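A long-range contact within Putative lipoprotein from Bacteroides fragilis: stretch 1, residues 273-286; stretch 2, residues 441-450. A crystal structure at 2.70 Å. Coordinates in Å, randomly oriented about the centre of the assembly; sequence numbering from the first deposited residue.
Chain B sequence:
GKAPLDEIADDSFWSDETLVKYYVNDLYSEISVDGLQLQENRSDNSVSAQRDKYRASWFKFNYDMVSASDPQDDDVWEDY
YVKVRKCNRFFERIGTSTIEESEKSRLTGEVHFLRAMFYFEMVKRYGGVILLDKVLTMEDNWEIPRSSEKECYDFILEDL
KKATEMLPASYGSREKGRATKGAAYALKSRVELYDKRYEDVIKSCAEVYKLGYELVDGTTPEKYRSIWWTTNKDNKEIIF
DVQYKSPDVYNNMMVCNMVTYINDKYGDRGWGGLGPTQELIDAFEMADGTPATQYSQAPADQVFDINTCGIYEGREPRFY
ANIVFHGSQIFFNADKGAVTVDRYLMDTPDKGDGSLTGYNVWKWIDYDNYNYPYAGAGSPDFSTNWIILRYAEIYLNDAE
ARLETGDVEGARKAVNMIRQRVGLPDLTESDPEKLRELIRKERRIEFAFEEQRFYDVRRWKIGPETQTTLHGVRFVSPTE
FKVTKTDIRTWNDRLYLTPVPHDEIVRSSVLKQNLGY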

ATOM      1  N   GLY B 273     -12.781  -5.890  18.815  1.00 53.46           N
ATOM      2  CA  GLY B 273     -11.708  -6.635  18.182  1.00 51.17           C
ATOM      3  C   GLY B 273     -11.796  -8.107  18.434  1.00 55.01           C
ATOM      4  O   GLY B 273     -12.838  -8.709  18.175  1.00 56.57           O
ATOM      5  N   LEU B 274     -10.719  -8.682  18.973  1.00 50.04           N
ATOM      6  CA  LEU B 274     -10.621 -10.116  19.260  1.00 48.37           C
ATOM      7  C   LEU B 274     -11.725 -10.561  20.207  1.00 55.40           C
ATOM      8  O   LEU B 274     -12.030  -9.862  21.173  1.00 59.18           O
ATOM      9  CB  LEU B 274      -9.246 -10.446  19.869  1.00 46.86           C
ATOM     10  CG  LEU B 274      -8.028 -10.222  18.989  1.00 48.34           C
ATOM     11  CD1 LEU B 274      -6.818  -9.941  19.822  1.00 48.70           C
ATOM     12  CD2 LEU B 274      -7.797 -11.372  18.089  1.00 44.71           C
ATOM     13  N   GLY B 275     -12.299 -11.713  19.922  1.00 49.56           N
ATOM     14  CA  GLY B 275     -13.353 -12.308  20.726  1.00 48.18           C
ATOM     15  C   GLY B 275     -12.969 -13.722  21.103  1.00 46.57           C
ATOM     16  O   GLY B 275     -13.261 -14.655  20.349  1.00 42.52           O
ATOM     17  N   PRO B 276     -12.265 -13.915  22.240  1.00 43.17           N
ATOM     18  CA  PRO B 276     -11.896 -15.285  22.651  1.00 43.47           C
ATOM     19  C   PRO B 276     -13.112 -16.232  22.579  1.00 50.79           C
ATOM     20  O   PRO B 276     -14.223 -15.824  22.919  1.00 50.77           O
ATOM     21  CB  PRO B 276     -11.405 -15.101  24.090  1.00 44.63           C
ATOM     22  CG  PRO B 276     -10.943 -13.698  24.162  1.00 48.07           C
ATOM     23  CD  PRO B 276     -11.817 -12.918  23.233  1.00 44.26           C
ATOM     24  N   THR B 277     -12.914 -17.467  22.085  1.00 46.10           N
ATOM     25  CA  THR B 277     -13.990 -18.446  21.910  1.00 44.49           C
ATOM     26  C   THR B 277     -14.234 -19.265  23.162  1.00 48.03           C
ATOM     27  O   THR B 277     -13.372 -19.386  24.038  1.00 47.43           O
ATOM     28  CB  THR B 277     -13.598 -19.422  20.811  1.00 45.45           C
ATOM     29  OG1 THR B 277     -12.277 -19.876  21.128  1.00 50.89           O
ATOM     30  CG2 THR B 277     -13.619 -18.813  19.437  1.00 33.66           C
ATOM     31  N   GLN B 278     -15.372 -19.927  23.206  1.00 44.29           N
ATOM     32  CA  GLN B 278     -15.651 -20.809  24.313  1.00 43.10           C
ATOM     33  C   GLN B 278     -14.651 -21.983  24.266  1.00 46.47           C
ATOM     34  O   GLN B 278     -14.214 -22.447  25.313  1.00 47.21           O
ATOM     35  CB  GLN B 278     -17.116 -21.256  24.269  1.00 44.11           C
ATOM     36  CG  GLN B 278     -17.602 -21.897  25.551  1.00 46.19           C
ATOM     37  CD  GLN B 278     -17.217 -21.083  26.756  1.00 51.72           C
ATOM     38  OE1 GLN B 278     -17.395 -19.854  26.792  1.00 44.17           O
ATOM     39  NE2 GLN B 278     -16.595 -21.743  27.720  1.00 39.43           N
ATOM     40  N   GLU B 279     -14.196 -22.362  23.062  1.00 43.98           N
ATOM     41  CA  GLU B 279     -13.203 -23.443  22.856  1.00 44.66           C
ATOM     42  C   GLU B 279     -11.862 -23.105  23.511  1.00 52.25           C
ATOM     43  O   GLU B 279     -11.222 -23.992  24.094  1.00 54.68           O
ATOM     44  CB  GLU B 279     -12.992 -23.735  21.369  1.00 44.95           C
ATOM     45  CG  GLU B 279     -14.129 -24.554  20.792  1.00 45.40           C
ATOM     46  CD  GLU B 279     -15.378 -23.823  20.337  1.00 60.07           C
ATOM     47  OE1 GLU B 279     -15.412 -22.573  20.422  1.00 49.53           O
ATOM     48  OE2 GLU B 279     -16.338 -24.515  19.922  1.00 54.63           O
ATOM     49  N   LEU B 280     -11.457 -21.830  23.441  1.00 47.63           N
ATOM     50  CA  LEU B 280     -10.248 -21.396  24.109  1.00 47.86           C
ATOM     51  C   LEU B 280     -10.484 -21.306  25.613  1.00 54.32           C
ATOM     52  O   LEU B 280      -9.619 -21.738  26.377  1.00 55.69           O
ATOM     53  CB  LEU B 280      -9.736 -20.049  23.576  1.00 46.81           C
ATOM     54  CG  LEU B 280      -8.542 -19.442  24.304  1.00 49.70           C
ATOM     55  CD1 LEU B 280      -7.276 -20.347  24.227  1.00 48.85           C
ATOM     56  CD2 LEU B 280      -8.270 -18.061  23.801  1.00 48.58           C
ATOM     57  N   ILE B 281     -11.643 -20.765  26.042  1.00 48.28           N
ATOM     58  CA  ILE B 281     -11.942 -20.630  27.464  1.00 46.69           C
ATOM     59  C   ILE B 281     -11.902 -22.020  28.109  1.00 48.98           C
ATOM     60  O   ILE B 281     -11.301 -22.185  29.182  1.00 48.85           O
ATOM     61  CB  ILE B 281     -13.288 -19.862  27.684  1.00 49.05           C
ATOM     62  CG1 ILE B 281     -13.049 -18.343  27.775  1.00 47.94           C
ATOM     63  CG2 ILE B 281     -13.985 -20.301  28.967  1.00 50.98           C
ATOM     64  CD1 ILE B 281     -12.524 -17.668  26.631  1.00 51.64           C
ATOM     65  N   ASP B 282     -12.460 -23.025  27.408  1.00 43.77           N
ATOM     66  CA  ASP B 282     -12.510 -24.419  27.871  1.00 43.35           C
ATOM     67  C   ASP B 282     -11.132 -25.035  28.054  1.00 45.77           C
ATOM     68  O   ASP B 282     -10.993 -25.956  28.860  1.00 46.90           O
ATOM     69  CB  ASP B 282     -13.312 -25.277  26.875  1.00 45.57           C
ATOM     70  CG  ASP B 282     -14.838 -25.130  26.957  1.00 58.41           C
ATOM     71  OD1 ASP B 282     -15.337 -24.539  27.960  1.00 61.28           O
ATOM     72  OD2 ASP B 282     -15.536 -25.638  26.044  1.00 54.72           O
ATOM     73  N   ALA B 283     -10.116 -24.535  27.295  1.00 39.09           N
ATOM     74  CA  ALA B 283      -8.751 -25.036  27.299  1.00 37.23           C
ATOM     75  C   ALA B 283      -7.910 -24.521  28.506  1.00 46.99           C
ATOM     76  O   ALA B 283      -6.856 -25.106  28.801  1.00 49.87           O
ATOM     77  CB  ALA B 283      -8.080 -24.675  26.000  1.00 36.67           C
ATOM     78  N   PHE B 284      -8.365 -23.461  29.215  1.00 42.97           N
ATOM     79  CA  PHE B 284      -7.683 -22.976  30.417  1.00 42.33           C
ATOM     80  C   PHE B 284      -7.989 -23.913  31.570  1.00 49.68           C
ATOM     81  O   PHE B 284      -9.145 -24.169  31.884  1.00 50.66           O
ATOM     82  CB  PHE B 284      -8.089 -21.546  30.778  1.00 42.84           C
ATOM     83  CG  PHE B 284      -7.493 -20.489  29.897  1.00 42.46           C
ATOM     84  CD1 PHE B 284      -6.230 -19.963  30.170  1.00 46.46           C
ATOM     85  CD2 PHE B 284      -8.199 -19.990  28.815  1.00 41.64           C
ATOM     86  CE1 PHE B 284      -5.677 -18.973  29.356  1.00 46.76           C
ATOM     87  CE2 PHE B 284      -7.656 -18.991  28.005  1.00 44.04           C
ATOM     88  CZ  PHE B 284      -6.395 -18.496  28.270  1.00 44.10           C
ATOM     89  N   GLU B 285      -6.947 -24.476  32.146  1.00 47.64           N
ATOM     90  CA  GLU B 285      -7.047 -25.422  33.245  1.00 46.84           C
ATOM     91  C   GLU B 285      -7.378 -24.753  34.550  1.00 50.25           C
ATOM     92  O   GLU B 285      -7.169 -23.546  34.706  1.00 52.99           O
ATOM     93  CB  GLU B 285      -5.709 -26.145  33.415  1.00 48.24           C
ATOM     94  CG  GLU B 285      -5.371 -27.136  32.317  1.00 53.71           C
ATOM     95  CD  GLU B 285      -3.954 -27.645  32.452  1.00 73.90           C
ATOM     96  OE1 GLU B 285      -3.672 -28.328  33.462  1.00 60.82           O
ATOM     97  OE2 GLU B 285      -3.108 -27.306  31.590  1.00 63.47           O
HETATM   98  N   MSE B 286      -7.798 -25.570  35.533  1.00 43.23           N
HETATM   99  CA  MSE B 286      -8.013 -25.130  36.906  1.00 41.77           C
HETATM  100  C   MSE B 286      -6.637 -24.828  37.511  1.00 48.76           C
HETATM  101  O   MSE B 286      -5.627 -25.331  37.005  1.00 49.25           O
HETATM  102  CB  MSE B 286      -8.754 -26.216  37.699  1.00 42.89           C
HETATM  103  CG  MSE B 286     -10.101 -26.546  37.111  1.00 46.48           C
HETATM  104 SE   MSE B 286     -11.263 -24.996  36.987  0.75 49.39          SE
HETATM  105  CE  MSE B 286     -11.701 -24.725  38.815  1.00 44.07           C
ATOM    106  N   LYS B 441      -0.970 -28.056  23.640  1.00 43.70           N
ATOM    107  CA  LYS B 441      -2.000 -27.394  24.435  1.00 42.61           C
ATOM    108  C   LYS B 441      -1.341 -26.245  25.267  1.00 49.77           C
ATOM    109  O   LYS B 441      -1.869 -25.124  25.264  1.00 50.31           O
ATOM    110  CB  LYS B 441      -2.778 -28.403  25.318  1.00 43.09           C
ATOM    111  N   GLU B 442      -0.168 -26.500  25.903  1.00 45.91           N
ATOM    112  CA  GLU B 442       0.543 -25.466  26.669  1.00 46.38           C
ATOM    113  C   GLU B 442       0.927 -24.280  25.803  1.00 48.49           C
ATOM    114  O   GLU B 442       0.834 -23.131  26.240  1.00 46.81           O
ATOM    115  CB  GLU B 442       1.814 -26.010  27.368  1.00 48.39           C
ATOM    116  CG  GLU B 442       1.537 -26.580  28.746  1.00 61.04           C
ATOM    117  CD  GLU B 442       0.904 -25.634  29.747  1.00 81.68           C
ATOM    118  OE1 GLU B 442       1.349 -24.467  29.843  1.00 61.56           O
ATOM    119  OE2 GLU B 442      -0.059 -26.063  30.424  1.00 79.67           O
ATOM    120  N   ARG B 443       1.374 -24.562  24.588  1.00 45.52           N
ATOM    121  CA  ARG B 443       1.759 -23.527  23.648  1.00 45.35           C
ATOM    122  C   ARG B 443       0.569 -22.621  23.321  1.00 48.99           C
ATOM    123  O   ARG B 443       0.718 -21.400  23.218  1.00 49.94           O
ATOM    124  CB  ARG B 443       2.303 -24.160  22.363  1.00 44.12           C
ATOM    125  CG  ARG B 443       3.235 -23.197  21.676  1.00 47.17           C
ATOM    126  CD  ARG B 443       3.563 -23.581  20.260  1.00 47.21           C
ATOM    127  NE  ARG B 443       4.425 -22.545  19.710  1.00 48.10           N
ATOM    128  CZ  ARG B 443       5.749 -22.580  19.740  1.00 56.89           C
ATOM    129  NH1 ARG B 443       6.383 -23.640  20.241  1.00 51.88           N
ATOM    130  NH2 ARG B 443       6.452 -21.577  19.240  1.00 36.07           N
ATOM    131  N   ARG B 444      -0.611 -23.228  23.162  1.00 43.68           N
ATOM    132  CA  ARG B 444      -1.808 -22.504  22.817  1.00 42.28           C
ATOM    133  C   ARG B 444      -2.164 -21.502  23.917  1.00 48.93           C
ATOM    134  O   ARG B 444      -2.471 -20.359  23.602  1.00 52.30           O
ATOM    135  CB  ARG B 444      -2.971 -23.467  22.535  1.00 38.59           C
ATOM    136  CG  ARG B 444      -4.217 -22.704  22.126  1.00 42.85           C
ATOM    137  CD  ARG B 444      -5.431 -23.561  22.117  1.00 47.49           C
ATOM    138  NE  ARG B 444      -6.556 -22.828  21.552  1.00 55.89           N
ATOM    139  CZ  ARG B 444      -7.748 -23.355  21.320  1.00 58.20           C
ATOM    140  NH1 ARG B 444      -7.990 -24.621  21.622  1.00 40.57           N
ATOM    141  NH2 ARG B 444      -8.712 -22.615  20.802  1.00 49.23           N
ATOM    142  N   ILE B 445      -2.113 -21.916  25.186  1.00 44.13           N
ATOM    143  CA  ILE B 445      -2.457 -21.077  26.321  1.00 44.07           C
ATOM    144  C   ILE B 445      -1.380 -20.015  26.549  1.00 53.03           C
ATOM    145  O   ILE B 445      -1.693 -18.841  26.804  1.00 56.48           O
ATOM    146  CB  ILE B 445      -2.675 -21.953  27.570  1.00 46.97           C
ATOM    147  CG1 ILE B 445      -3.843 -22.946  27.380  1.00 46.52           C
ATOM    148  CG2 ILE B 445      -2.839 -21.121  28.845  1.00 47.93           C
ATOM    149  CD1 ILE B 445      -5.267 -22.310  27.114  1.00 50.21           C
ATOM    150  N   GLU B 446      -0.114 -20.421  26.445  1.00 49.12           N
ATOM    151  CA  GLU B 446       0.994 -19.514  26.658  1.00 48.56           C
ATOM    152  C   GLU B 446       1.008 -18.383  25.666  1.00 53.06           C
ATOM    153  O   GLU B 446       1.227 -17.216  26.040  1.00 55.13           O
ATOM    154  CB  GLU B 446       2.340 -20.259  26.586  1.00 49.72           C
ATOM    155  CG  GLU B 446       3.521 -19.453  27.137  1.00 51.06           C
ATOM    156  CD  GLU B 446       3.383 -19.012  28.584  1.00 54.91           C
ATOM    157  OE1 GLU B 446       2.582 -19.616  29.329  1.00 52.26           O
ATOM    158  OE2 GLU B 446       4.027 -18.015  28.961  1.00 53.99           O
ATOM    159  N   PHE B 447       0.817 -18.736  24.394  1.00 47.01           N
ATOM    160  CA  PHE B 447       0.950 -17.764  23.322  1.00 45.30           C
ATOM    161  C   PHE B 447      -0.383 -17.302  22.723  1.00 47.60           C
ATOM    162  O   PHE B 447      -0.369 -16.735  21.627  1.00 48.57           O
ATOM    163  CB  PHE B 447       1.931 -18.297  22.255  1.00 45.42           C
ATOM    164  CG  PHE B 447       3.325 -18.219  22.827  1.00 45.62           C
ATOM    165  CD1 PHE B 447       3.958 -16.987  22.990  1.00 47.21           C
ATOM    166  CD2 PHE B 447       3.966 -19.358  23.293  1.00 47.75           C
ATOM    167  CE1 PHE B 447       5.202 -16.901  23.608  1.00 49.73           C
ATOM    168  CE2 PHE B 447       5.232 -19.275  23.883  1.00 51.41           C
ATOM    169  CZ  PHE B 447       5.826 -18.042  24.067  1.00 50.10           C
ATOM    170  N   ALA B 448      -1.503 -17.420  23.485  1.00 40.83           N
ATOM    171  CA  ALA B 448      -2.797 -16.953  22.996  1.00 39.87           C
ATOM    172  C   ALA B 448      -2.731 -15.435  22.742  1.00 45.84           C
ATOM    173  O   ALA B 448      -2.150 -14.714  23.545  1.00 47.21           O
ATOM    174  CB  ALA B 448      -3.894 -17.293  23.993  1.00 40.04           C
ATOM    175  N   PHE B 449      -3.246 -14.969  21.600  1.00 42.01           N
ATOM    176  CA  PHE B 449      -3.333 -13.545  21.197  1.00 41.22           C
ATOM    177  C   PHE B 449      -1.978 -12.951  20.930  1.00 48.98           C
ATOM    178  O   PHE B 449      -1.829 -11.724  20.935  1.00 50.77           O
ATOM    179  CB  PHE B 449      -4.149 -12.682  22.188  1.00 41.83           C
ATOM    180  CG  PHE B 449      -5.457 -13.369  22.464  1.00 42.27           C
ATOM    181  CD1 PHE B 449      -6.369 -13.598  21.431  1.00 44.17           C
ATOM    182  CD2 PHE B 449      -5.714 -13.938  23.715  1.00 42.14           C
ATOM    183  CE1 PHE B 449      -7.540 -14.329  21.656  1.00 43.92           C
ATOM    184  CE2 PHE B 449      -6.866 -14.692  23.931  1.00 44.29           C
ATOM    185  CZ  PHE B 449      -7.788 -14.856  22.909  1.00 42.53           C
ATOM    186  N   GLU B 450      -1.000 -13.811  20.617  1.00 45.53           N
ATOM    187  CA  GLU B 450       0.355 -13.356  20.297  1.00 45.37           C
ATOM    188  C   GLU B 450       0.723 -13.719  18.874  1.00 51.11           C
ATOM    189  O   GLU B 450       1.896 -13.888  18.582  1.00 51.34           O
ATOM    190  CB  GLU B 450       1.365 -13.905  21.288  1.00 46.08           C
ATOM    191  CG  GLU B 450       1.345 -13.134  22.592  1.00 50.33           C
ATOM    192  CD  GLU B 450       2.393 -13.636  23.558  1.00 60.99           C
ATOM    193  OE1 GLU B 450       3.525 -13.093  23.563  1.00 65.28           O
ATOM    194  OE2 GLU B 450       2.099 -14.636  24.250  1.00 47.24           O
TER

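This is an apolar packing contact between two stretches whose touching residues lie at least 157 positions apart in sequence: it buries 541 Å² in total, and no hydrogen bond crosses it. The helix that starts at Gln278 and the helix that runs through 441-446 lie at 112° to each other, N-to-C, and their axes come no closer than 10.7 Å, so side chains must span the gap.

Phe449 has the largest area covered by the opposing stretch, 101 Å². It sits in a type II turn from Phe447 to Glu450, its CA-to-CB bond pointing toward stretch 1, and its ring meets three residues: Leu280 CD2 lies 3.4 Å from Phe449 CZ, Pro276 CG 3.6 Å from Phe449 CZ, and Leu274 CD1 4.0 Å from Phe449 CD1.

Ile445 forms the second centre. Ile445 CD1 stands 3.8 Å from the centroid of the Phe284 ring and only 5° off the ring normal, a CH-pi contact over the face; the same methyl reaches Ala283 CB at 3.8 Å and Leu280 CD1 at 4.0 Å. Leu280 therefore touches both centres. Leu280 N also donates to Thr277 OG1 at 3.1 Å, capping the helix.

Arg444 packs one guanidinium face over Leu280 CA, while its NE and NH2 are hydrogen-bonded elsewhere in the structure. Glu285 OE2 and Glu442 OE2, 3.5 Å apart, are both acceptors and each has partners elsewhere.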